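Local coordinates for Lmo1340 protein (Listeria monocytogenes, PDB 4NLM) that is a surface protein of unknown function, probably a lipoprotein, whose chain folds into a YqgU-like beta propeller, at residues Ile317-Leu327 and Tyr337-Thr347. Residues are numbered along the deposited sequence; the frame is centred on the assembly and turned at random. Where two conformers were deposited one is given.
Sequences ILELMDNQPIL and YGYLFDKVIDT
Two neighbouring blades of the beta propeller meet where the chain leaves strand 313-321 and enters strand 326-328, the edge strand of the next sheet. There Ile326 and Tyr337 form an antiparallel, non-hydrogen-bonded pair, their CA atoms 4.6 Å apart. Beside it, Gly338 N donates to Pro325 O at 2.9 Å. With CG anti to the backbone N (chi1 173°), the Tyr337 ring reaches back along the connection, and its OH donates to Asp322 O (2.7 Å), approaching from above that carbonyl's plane. A water accepts from Asp322 N and donates to the same hydroxyl. Ile326 CG2 lies at the ring's edge, 3.7 Å from Tyr337 CD1. The Gln324 amide runs almost parallel to this ring, 9° between planes; its NE2 donates to Asp322 OD2, while a second water joins OE1 to Tyr339 N. The type I turn from Gly338 to Phe341 presents two more rings, those of Tyr339 and Phe341. Pro325 CD makes a CH-pi contact over one face of Tyr339, 3.8 Å from the centroid, and Leu327 CB touches Phe341 CZ at 3.5 Å. Farther out, Ile345 CG2 meets Leu318 CD1 at 4.3 Å, beside Met352. The Tyr337 hydroxyl thus ties the interblade connection to the following blade at a backbone carbonyl and, through water, an amide, consistent with a fixed path between the blades.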
loop_
_atom_site.group_PDB
_atom_site.type_symbol
_atom_site.label_atom_id
_atom_site.label_comp_id
_atom_site.label_asym_id
_atom_site.label_seq_id
_atom_site.Cartn_x
_atom_site.Cartn_y
_atom_site.Cartn_z
ATOM N N ILE A 317 -14.624 15.082 -0.720
ATOM C CA ILE A 317 -14.665 14.950 0.726
ATOM C C ILE A 317 -14.174 16.228 1.388
ATOM O O ILE A 317 -14.832 16.777 2.262
ATOM C CB ILE A 317 -13.801 13.774 1.162
ATOM C CG1 ILE A 317 -14.382 12.489 0.589
ATOM C CG2 ILE A 317 -13.682 13.703 2.677
ATOM C CD1 ILE A 317 -13.351 11.400 0.486
ATOM N N LEU A 318 -12.992 16.684 0.976
ATOM C CA LEU A 318 -12.406 17.909 1.525
ATOM C C LEU A 318 -11.636 18.648 0.456
ATOM O O LEU A 318 -10.930 18.050 -0.357
ATOM C CB LEU A 318 -11.490 17.608 2.715
ATOM C CG LEU A 318 -12.122 17.240 4.050
ATOM C CD1 LEU A 318 -11.078 16.606 4.961
ATOM C CD2 LEU A 318 -12.768 18.474 4.688
ATOM N N GLU A 319 -11.769 19.972 0.484
ATOM C CA GLU A 319 -11.006 20.840 -0.401
ATOM C C GLU A 319 -9.729 21.353 0.282
ATOM O O GLU A 319 -9.620 21.271 1.494
ATOM C CB GLU A 319 -11.847 22.074 -0.756
ATOM C CG GLU A 319 -13.188 21.771 -1.409
ATOM C CD GLU A 319 -13.188 21.496 -2.898
ATOM O OE1 GLU A 319 -12.155 21.467 -3.569
ATOM O OE2 GLU A 319 -14.304 21.276 -3.431
ATOM N N LEU A 320 -8.804 21.824 -0.545
ATOM C CA LEU A 320 -7.638 22.585 -0.102
ATOM C C LEU A 320 -6.814 21.845 0.905
ATOM O O LEU A 320 -6.560 22.330 2.019
ATOM C CB LEU A 320 -8.069 23.962 0.443
ATOM C CG LEU A 320 -8.872 24.829 -0.540
ATOM C CD1 LEU A 320 -9.319 26.122 0.136
ATOM C CD2 LEU A 320 -8.130 25.187 -1.821
HETATM N N MSE A 321 -6.393 20.641 0.492
HETATM C CA MSE A 321 -5.644 19.667 1.300
HETATM C C MSE A 321 -4.290 19.394 0.747
HETATM O O MSE A 321 -4.044 19.649 -0.428
HETATM C CB MSE A 321 -6.208 18.249 1.080
HETATM C CG MSE A 321 -7.659 18.213 1.399
HETATM SE SE MSE A 321 -7.785 16.736 2.624
HETATM C CE MSE A 321 -8.244 17.874 4.165
ATOM N N ASP A 322 -3.431 18.809 1.572
ATOM C CA ASP A 322 -2.155 18.303 1.100
ATOM C C ASP A 322 -2.216 16.820 0.750
ATOM O O ASP A 322 -2.923 16.003 1.387
ATOM C CB ASP A 322 -1.029 18.531 2.062
ATOM C CG ASP A 322 0.339 18.320 1.389
ATOM O OD1 ASP A 322 0.456 18.502 0.113
ATOM O OD2 ASP A 322 1.301 18.003 2.123
ATOM N N ASN A 323 -1.553 16.503 -0.339
ATOM C CA ASN A 323 -1.459 15.148 -0.853
ATOM C C ASN A 323 -0.525 14.331 0.034
ATOM O O ASN A 323 0.663 14.598 0.043
ATOM C CB ASN A 323 -0.909 15.237 -2.272
ATOM C CG ASN A 323 -0.585 13.897 -2.877
ATOM O OD1 ASN A 323 -1.451 13.023 -2.971
ATOM N ND2 ASN A 323 0.653 13.730 -3.324
ATOM N N GLN A 324 -1.055 13.366 0.780
ATOM C CA GLN A 324 -0.241 12.492 1.618
ATOM C C GLN A 324 -0.907 11.119 1.571
ATOM O O GLN A 324 -2.051 11.007 1.135
ATOM C CB GLN A 324 -0.149 13.005 3.052
ATOM C CG GLN A 324 0.385 14.434 3.130
ATOM C CD GLN A 324 0.576 14.935 4.535
ATOM O OE1 GLN A 324 0.334 14.230 5.497
ATOM N NE2 GLN A 324 1.055 16.159 4.649
ATOM N N PRO A 325 -0.227 10.067 2.017
ATOM C CA PRO A 325 -0.837 8.736 1.932
ATOM C C PRO A 325 -2.168 8.638 2.656
ATOM O O PRO A 325 -2.396 9.263 3.692
ATOM C CB PRO A 325 0.241 7.850 2.564
ATOM C CG PRO A 325 1.530 8.533 2.251
ATOM C CD PRO A 325 1.180 9.978 2.444
ATOM N N ILE A 326 -3.007 7.750 2.111
ATOM C CA ILE A 326 -4.349 7.445 2.634
ATOM C C ILE A 326 -4.612 5.947 2.558
ATOM O O ILE A 326 -4.184 5.311 1.633
ATOM C CB ILE A 326 -5.455 8.227 1.931
ATOM C CG1 ILE A 326 -5.287 8.196 0.402
ATOM C CG2 ILE A 326 -5.526 9.649 2.478
ATOM C CD1 ILE A 326 -6.482 8.783 -0.363
ATOM N N LEU A 327 -5.328 5.447 3.556
ATOM C CA LEU A 327 -5.648 4.000 3.592
ATOM C C LEU A 327 -6.977 3.820 4.302
ATOM O O LEU A 327 -7.144 4.125 5.488
ATOM C CB LEU A 327 -4.553 3.252 4.347
ATOM C CG LEU A 327 -4.816 1.747 4.461
ATOM C CD1 LEU A 327 -4.817 1.045 3.123
ATOM C CD2 LEU A 327 -3.769 1.142 5.386
ATOM N N TYR A 337 -4.654 8.886 7.343
ATOM C CA TYR A 337 -4.069 9.932 6.528
ATOM C C TYR A 337 -2.717 10.363 7.079
ATOM O O TYR A 337 -2.583 10.549 8.283
ATOM C CB TYR A 337 -5.002 11.163 6.508
ATOM C CG TYR A 337 -4.448 12.405 5.834
ATOM C CD1 TYR A 337 -4.214 12.432 4.491
ATOM C CD2 TYR A 337 -4.143 13.553 6.568
ATOM C CE1 TYR A 337 -3.718 13.541 3.858
ATOM C CE2 TYR A 337 -3.634 14.692 5.964
ATOM C CZ TYR A 337 -3.412 14.690 4.609
ATOM O OH TYR A 337 -2.874 15.838 4.035
ATOM N N GLY A 338 -1.768 10.549 6.169
ATOM C CA GLY A 338 -0.447 11.117 6.514
ATOM C C GLY A 338 0.665 10.152 6.251
ATOM O O GLY A 338 0.452 8.924 6.197
ATOM N N TYR A 339 1.887 10.667 6.193
ATOM C CA TYR A 339 3.024 9.805 6.003
ATOM C C TYR A 339 3.184 8.801 7.132
ATOM O O TYR A 339 3.742 7.704 6.896
ATOM C CB TYR A 339 4.322 10.636 5.843
ATOM C CG TYR A 339 4.363 11.326 4.491
ATOM C CD1 TYR A 339 4.643 10.596 3.341
ATOM C CD2 TYR A 339 4.060 12.652 4.353
ATOM C CE1 TYR A 339 4.620 11.172 2.099
ATOM C CE2 TYR A 339 4.061 13.269 3.102
ATOM C CZ TYR A 339 4.353 12.523 1.983
ATOM O OH TYR A 339 4.356 13.076 0.731
ATOM N N LEU A 340 2.709 9.127 8.340
ATOM C CA LEU A 340 2.800 8.226 9.482
ATOM C C LEU A 340 1.419 7.659 9.888
ATOM O O LEU A 340 1.318 7.012 10.928
ATOM C CB LEU A 340 3.460 8.913 10.666
ATOM C CG LEU A 340 4.825 9.482 10.375
ATOM C CD1 LEU A 340 5.382 10.071 11.655
ATOM C CD2 LEU A 340 5.794 8.454 9.802
ATOM N N PHE A 341 0.367 7.971 9.107
ATOM C CA PHE A 341 -1.002 7.545 9.392
ATOM C C PHE A 341 -1.399 7.924 10.810
ATOM O O PHE A 341 -2.044 7.156 11.532
ATOM C CB PHE A 341 -1.216 6.029 9.138
ATOM C CG PHE A 341 -1.274 5.621 7.690
ATOM C CD1 PHE A 341 -1.715 6.446 6.692
ATOM C CD2 PHE A 341 -0.948 4.319 7.358
ATOM C CE1 PHE A 341 -1.759 6.010 5.375
ATOM C CE2 PHE A 341 -1.005 3.872 6.055
ATOM C CZ PHE A 341 -1.421 4.709 5.049
ATOM N N ASP A 342 -1.079 9.171 11.177
ATOM C CA ASP A 342 -1.373 9.657 12.506
ATOM C C ASP A 342 -2.668 10.446 12.630
ATOM O O ASP A 342 -3.028 10.866 13.734
ATOM C CB ASP A 342 -0.191 10.506 13.024
ATOM C CG ASP A 342 0.103 11.689 12.157
ATOM O OD1 ASP A 342 -0.027 11.661 10.936
ATOM O OD2 ASP A 342 0.495 12.723 12.724
ATOM N N LYS A 343 -3.383 10.586 11.515
ATOM C CA LYS A 343 -4.693 11.232 11.470
ATOM C C LYS A 343 -5.716 10.306 10.825
ATOM O O LYS A 343 -5.365 9.403 10.074
ATOM C CB LYS A 343 -4.624 12.594 10.749
ATOM C CG LYS A 343 -3.716 13.573 11.456
ATOM C CD LYS A 343 -3.669 14.983 10.875
ATOM C CE LYS A 343 -2.549 15.834 11.496
ATOM N NZ LYS A 343 -2.460 15.640 12.968
ATOM N N VAL A 344 -6.978 10.576 11.135
ATOM C CA VAL A 344 -8.094 9.851 10.570
ATOM C C VAL A 344 -9.081 10.830 9.965
ATOM O O VAL A 344 -9.442 11.816 10.603
ATOM C CB VAL A 344 -8.833 8.999 11.626
ATOM C CG1 VAL A 344 -10.098 8.357 11.058
ATOM C CG2 VAL A 344 -7.911 7.933 12.162
ATOM N N ILE A 345 -9.465 10.586 8.723
ATOM C CA ILE A 345 -10.513 11.351 8.072
ATOM C C ILE A 345 -11.789 10.525 8.023
ATOM O O ILE A 345 -11.787 9.342 7.651
ATOM C CB ILE A 345 -10.128 11.664 6.617
ATOM C CG1 ILE A 345 -8.789 12.409 6.556
ATOM C CG2 ILE A 345 -11.272 12.403 5.920
ATOM C CD1 ILE A 345 -8.271 12.591 5.152
ATOM N N ASP A 346 -12.916 11.120 8.415
ATOM C CA ASP A 346 -14.215 10.474 8.268
ATOM C C ASP A 346 -14.763 10.966 6.925
ATOM O O ASP A 346 -15.124 12.127 6.781
ATOM C CB ASP A 346 -15.110 10.839 9.454
ATOM C CG ASP A 346 -16.451 10.176 9.419
ATOM O OD1 ASP A 346 -16.952 9.903 8.316
ATOM O OD2 ASP A 346 -16.995 9.954 10.522
ATOM N N THR A 347 -14.871 10.046 5.972
ATOM C CA THR A 347 -15.242 10.393 4.611
ATOM C C THR A 347 -16.720 10.689 4.408
ATOM O O THR A 347 -17.112 11.191 3.352
ATOM C CB THR A 347 -14.749 9.337 3.609
ATOM O OG1 THR A 347 -13.314 9.294 3.639
ATOM C CG2 THR A 347 -15.203 9.689 2.215
HETATM O O HOH W 1 -3.616 18.565 4.621
HETATM O O HOH W 2 2.041 13.493 7.103
#